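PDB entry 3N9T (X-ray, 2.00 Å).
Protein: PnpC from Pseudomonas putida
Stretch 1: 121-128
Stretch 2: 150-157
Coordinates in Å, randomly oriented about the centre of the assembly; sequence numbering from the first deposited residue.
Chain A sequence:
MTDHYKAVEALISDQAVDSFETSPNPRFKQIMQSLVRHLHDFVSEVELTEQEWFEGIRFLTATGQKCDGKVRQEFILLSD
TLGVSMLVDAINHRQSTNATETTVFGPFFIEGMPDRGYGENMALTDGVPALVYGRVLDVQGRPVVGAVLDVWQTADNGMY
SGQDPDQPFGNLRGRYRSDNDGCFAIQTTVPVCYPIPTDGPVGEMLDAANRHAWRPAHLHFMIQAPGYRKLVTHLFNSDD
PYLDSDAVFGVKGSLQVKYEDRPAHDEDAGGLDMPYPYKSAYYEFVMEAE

Stretch 1 121-128: NMALTDGV
Stretch 2, residues 150-157: DVWQTADN

Residues 121-128 of PnpC form an irregular segment that runs alongside residues 150-157, where a strand arriving from earlier in the chain includes Asp150-Trp152 and later gives way to loop. Numbering rises together along the two backbones, which draw closer as they proceed: CA to CA, Met122 lies 9.2 Å from Trp152, Thr125 7.3 Å from Ala155 and Gly127 6.4 Å from Asp156. Together the segments bury 255 Å², and no direct hydrogen bond links them, so the contact rests on side-chain packing and one water bridge.

At the wide end the gap is filled by Met122 (phi/psi -103/-1), whose CA-CB bond points toward the second stretch. With chi1 at 51° (p) and chi2 and chi3 both t (169° and -160°), its chain is extended beyond CB and spans the separation. Its SD packs 3.7 Å from CG2 of Val151 (chi1 -58°, m), an apolar contact in the buried interior, and its CE ends 3.6 Å from OE1 of Gln153. The latter is a van der Waals approach; OE1 and NE2 of Gln153 find their hydrogen bonds elsewhere in the structure. Gln153 adopts chi1 64° (p), chi2 173° (t) and chi3 88°. The extended backbone alternates its side chains here: Val151 and Gln153 point toward Met122's stretch, whereas Trp152 between them (-156/152, chi1 67°, chi2 102°) points away.

Before the segments converge, Asn121 (chi1 176°, t; chi2 45°) folds its amide over its own stretch. Ala123 N donates to Asn121 OD1 at 3.1 Å, and Asn121 ND2 donates to Ala123 O at 3.0 Å, a paired arrangement that ties the side chain to the local backbone. Leu124 (-92/-10; chi1 -46°, m) makes no contact across the interface.

Thr125 (-109/178; chi1 57°, p) points toward Ala155 (-79/178), its OG1 lying 4.2 Å from Ala155 CB in a loose contact.

At the narrow end Asp156 (-46/-48; chi1 -83°, m; chi2 0°) directs its carboxylate at the backbone of Asp126 and Gly127. Asp156 OD2 is 3.6 Å from Gly127 CA, where the extended glycine (174/-178) presents no side chain. Asp156 OD2 also sits 3.2 Å from Asp126 O, but both atoms are acceptors and cannot bond directly. A water instead accepts from Val128 N at 3.1 Å and donates to Asp156 OD1 at 3.3 Å, joining carboxylate to main chain. Asp126 itself (-62/142; chi1 -76°, m; chi2 -4°) leads its own carboxylate away.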

ATOM      1  N   ASN A 121     -25.551  29.391 -20.947  1.00 19.83           N
ATOM      2  CA  ASN A 121     -24.642  28.431 -21.573  1.00 20.89           C
ATOM      3  C   ASN A 121     -23.227  28.434 -20.963  1.00 21.49           C
ATOM      4  O   ASN A 121     -22.624  29.493 -20.835  1.00 20.32           O
ATOM      5  CB  ASN A 121     -24.580  28.731 -23.068  1.00 23.33           C
ATOM      6  CG  ASN A 121     -23.590  27.869 -23.792  1.00 25.45           C
ATOM      7  OD1 ASN A 121     -23.522  26.645 -23.592  1.00 22.52           O
ATOM      8  ND2 ASN A 121     -22.756  28.511 -24.619  1.00 29.64           N
ATOM      9  N   MET A 122     -22.696  27.274 -20.547  1.00 20.51           N
ATOM     10  CA  MET A 122     -21.299  27.249 -20.072  1.00 19.71           C
ATOM     11  C   MET A 122     -20.290  26.666 -21.087  1.00 21.23           C
ATOM     12  O   MET A 122     -19.086  26.565 -20.769  1.00 20.95           O
ATOM     13  CB  MET A 122     -21.164  26.525 -18.733  1.00 17.96           C
ATOM     14  CG  MET A 122     -21.837  25.088 -18.680  1.00 17.48           C
ATOM     15  SD  MET A 122     -21.277  24.350 -17.187  1.00 16.33           S
ATOM     16  CE  MET A 122     -21.606  22.622 -17.578  1.00 16.36           C
ATOM     17  N   ALA A 123     -20.792  26.235 -22.243  1.00 20.75           N
ATOM     18  CA  ALA A 123     -19.948  25.572 -23.239  1.00 25.08           C
ATOM     19  C   ALA A 123     -19.383  26.667 -24.137  1.00 27.01           C
ATOM     20  O   ALA A 123     -20.069  27.200 -24.972  1.00 28.21           O
ATOM     21  CB  ALA A 123     -20.714  24.581 -24.064  1.00 22.83           C
ATOM     22  N   LEU A 124     -18.129  26.988 -23.927  1.00 30.93           N
ATOM     23  CA  LEU A 124     -17.500  27.978 -24.767  1.00 34.63           C
ATOM     24  C   LEU A 124     -16.827  27.290 -25.951  1.00 37.06           C
ATOM     25  O   LEU A 124     -16.431  27.965 -26.889  1.00 39.94           O
ATOM     26  CB  LEU A 124     -16.541  28.851 -23.927  1.00 34.22           C
ATOM     27  CG  LEU A 124     -17.143  29.340 -22.588  1.00 33.94           C
ATOM     28  CD1 LEU A 124     -16.198  30.254 -21.917  1.00 35.53           C
ATOM     29  CD2 LEU A 124     -18.503  30.010 -22.734  1.00 35.46           C
ATOM     30  N   THR A 125     -16.733  25.957 -25.933  1.00 38.68           N
ATOM     31  CA  THR A 125     -16.119  25.187 -27.036  1.00 39.98           C
ATOM     32  C   THR A 125     -17.152  24.390 -27.868  1.00 39.82           C
ATOM     33  O   THR A 125     -18.345  24.426 -27.586  1.00 40.34           O
ATOM     34  CB  THR A 125     -14.985  24.269 -26.522  1.00 40.01           C
ATOM     35  OG1 THR A 125     -15.479  23.386 -25.505  1.00 41.76           O
ATOM     36  CG2 THR A 125     -13.849  25.115 -25.918  1.00 41.65           C
ATOM     37  N   ASP A 126     -16.674  23.705 -28.903  1.00 39.73           N
ATOM     38  CA  ASP A 126     -17.474  22.831 -29.804  1.00 39.28           C
ATOM     39  C   ASP A 126     -18.107  21.655 -29.083  1.00 35.93           C
ATOM     40  O   ASP A 126     -17.431  21.006 -28.282  1.00 35.99           O
ATOM     41  CB  ASP A 126     -16.533  22.134 -30.834  1.00 40.35           C
ATOM     42  CG  ASP A 126     -16.075  23.049 -31.956  1.00 45.65           C
ATOM     43  OD1 ASP A 126     -16.531  24.229 -32.009  1.00 48.76           O
ATOM     44  OD2 ASP A 126     -15.251  22.557 -32.798  1.00 51.10           O
ATOM     45  N   GLY A 127     -19.330  21.284 -29.447  1.00 32.60           N
ATOM     46  CA  GLY A 127     -19.851  20.013 -28.917  1.00 29.97           C
ATOM     47  C   GLY A 127     -21.284  19.941 -29.362  1.00 26.97           C
ATOM     48  O   GLY A 127     -21.737  20.820 -30.041  1.00 26.56           O
ATOM     49  N   VAL A 128     -21.991  18.892 -28.973  1.00 24.80           N
ATOM     50  CA  VAL A 128     -23.395  18.758 -29.292  1.00 22.88           C
ATOM     51  C   VAL A 128     -24.213  19.508 -28.173  1.00 22.84           C
ATOM     52  O   VAL A 128     -24.139  19.140 -26.992  1.00 20.94           O
ATOM     53  CB  VAL A 128     -23.827  17.262 -29.295  1.00 23.26           C
ATOM     54  CG1 VAL A 128     -25.357  17.153 -29.503  1.00 23.48           C
ATOM     55  CG2 VAL A 128     -22.983  16.403 -30.350  1.00 22.65           C
ATOM     56  N   ASP A 150     -22.822  23.739  -8.231  1.00 15.42           N
ATOM     57  CA  ASP A 150     -21.519  23.931  -8.910  1.00 16.06           C
ATOM     58  C   ASP A 150     -21.381  22.772  -9.835  1.00 15.20           C
ATOM     59  O   ASP A 150     -21.452  21.610  -9.373  1.00 15.06           O
ATOM     60  CB  ASP A 150     -20.354  23.856  -7.901  1.00 16.02           C
ATOM     61  CG  ASP A 150     -20.263  25.118  -7.011  1.00 20.61           C
ATOM     62  OD1 ASP A 150     -20.283  26.225  -7.563  1.00 24.70           O
ATOM     63  OD2 ASP A 150     -20.212  24.969  -5.777  1.00 19.30           O
ATOM     64  N   VAL A 151     -21.154  23.043 -11.119  1.00 15.69           N
ATOM     65  CA  VAL A 151     -21.109  21.930 -12.101  1.00 14.81           C
ATOM     66  C   VAL A 151     -19.850  22.043 -12.919  1.00 15.54           C
ATOM     67  O   VAL A 151     -19.378  23.141 -13.166  1.00 12.95           O
ATOM     68  CB  VAL A 151     -22.342  21.908 -13.046  1.00 16.89           C
ATOM     69  CG1 VAL A 151     -23.571  21.790 -12.194  1.00 16.09           C
ATOM     70  CG2 VAL A 151     -22.442  23.228 -13.895  1.00 16.72           C
ATOM     71  N   TRP A 152     -19.332  20.897 -13.368  1.00 14.49           N
ATOM     72  CA  TRP A 152     -18.152  20.889 -14.233  1.00 14.16           C
ATOM     73  C   TRP A 152     -18.156  19.564 -15.060  1.00 15.14           C
ATOM     74  O   TRP A 152     -18.721  18.514 -14.645  1.00 13.75           O
ATOM     75  CB  TRP A 152     -16.860  21.149 -13.402  1.00 12.00           C
ATOM     76  CG  TRP A 152     -16.429  20.083 -12.393  1.00 15.78           C
ATOM     77  CD1 TRP A 152     -15.413  19.131 -12.545  1.00 18.86           C
ATOM     78  CD2 TRP A 152     -17.013  19.839 -11.075  1.00 15.55           C
ATOM     79  NE1 TRP A 152     -15.329  18.349 -11.363  1.00 19.41           N
ATOM     80  CE2 TRP A 152     -16.283  18.773 -10.469  1.00 17.98           C
ATOM     81  CE3 TRP A 152     -18.063  20.454 -10.344  1.00 15.05           C
ATOM     82  CZ2 TRP A 152     -16.623  18.240  -9.189  1.00 20.39           C
ATOM     83  CZ3 TRP A 152     -18.390  19.957  -9.085  1.00 19.23           C
ATOM     84  CH2 TRP A 152     -17.675  18.828  -8.524  1.00 19.63           C
ATOM     85  N   GLN A 153     -17.562  19.623 -16.240  1.00 16.55           N
ATOM     86  CA  GLN A 153     -17.512  18.482 -17.144  1.00 18.05           C
ATOM     87  C   GLN A 153     -16.323  18.660 -18.098  1.00 20.91           C
ATOM     88  O   GLN A 153     -15.806  19.787 -18.264  1.00 18.12           O
ATOM     89  CB  GLN A 153     -18.792  18.408 -17.973  1.00 18.44           C
ATOM     90  CG  GLN A 153     -19.060  19.534 -18.906  1.00 19.51           C
ATOM     91  CD  GLN A 153     -20.286  19.258 -19.812  1.00 20.49           C
ATOM     92  OE1 GLN A 153     -21.395  19.564 -19.425  1.00 15.88           O
ATOM     93  NE2 GLN A 153     -20.076  18.641 -20.986  1.00 13.36           N
ATOM     94  N   THR A 154     -15.892  17.562 -18.728  1.00 22.18           N
ATOM     95  CA  THR A 154     -14.785  17.648 -19.705  1.00 25.13           C
ATOM     96  C   THR A 154     -15.264  18.258 -20.981  1.00 26.60           C
ATOM     97  O   THR A 154     -16.468  18.275 -21.262  1.00 24.41           O
ATOM     98  CB  THR A 154     -14.244  16.282 -20.131  1.00 24.03           C
ATOM     99  OG1 THR A 154     -15.350  15.448 -20.478  1.00 29.79           O
ATOM    100  CG2 THR A 154     -13.434  15.652 -19.064  1.00 27.86           C
ATOM    101  N   ALA A 155     -14.313  18.779 -21.768  1.00 29.90           N
ATOM    102  CA  ALA A 155     -14.632  19.199 -23.134  1.00 34.30           C
ATOM    103  C   ALA A 155     -14.677  17.939 -24.033  1.00 37.72           C
ATOM    104  O   ALA A 155     -14.436  16.824 -23.531  1.00 39.23           O
ATOM    105  CB  ALA A 155     -13.568  20.171 -23.615  1.00 34.32           C
ATOM    106  N   ASP A 156     -14.996  18.114 -25.323  1.00 40.93           N
ATOM    107  CA  ASP A 156     -14.804  17.064 -26.360  1.00 43.98           C
ATOM    108  C   ASP A 156     -13.421  16.385 -26.281  1.00 43.83           C
ATOM    109  O   ASP A 156     -13.361  15.150 -26.248  1.00 45.44           O
ATOM    110  CB  ASP A 156     -15.063  17.604 -27.779  1.00 45.40           C
ATOM    111  CG  ASP A 156     -16.584  17.617 -28.172  1.00 49.92           C
ATOM    112  OD1 ASP A 156     -17.464  17.204 -27.341  1.00 52.84           O
ATOM    113  OD2 ASP A 156     -16.891  18.060 -29.335  1.00 52.03           O
ATOM    114  N   ASN A 157     -12.334  17.154 -26.178  1.00 43.02           N
ATOM    115  CA  ASN A 157     -11.008  16.557 -25.941  1.00 42.43           C
ATOM    116  C   ASN A 157     -10.853  15.680 -24.651  1.00 41.30           C
ATOM    117  O   ASN A 157      -9.773  15.165 -24.362  1.00 41.18           O
ATOM    118  CB  ASN A 157      -9.876  17.618 -26.063  1.00 43.11           C
ATOM    119  CG  ASN A 157      -9.776  18.537 -24.839  1.00 45.60           C
ATOM    120  OD1 ASN A 157     -10.603  18.465 -23.935  1.00 44.71           O
ATOM    121  ND2 ASN A 157      -8.760  19.413 -24.811  1.00 44.92           N
TER
HETATM  122  O   HOH W   1     -20.695  16.822 -27.041  1.00 19.54           O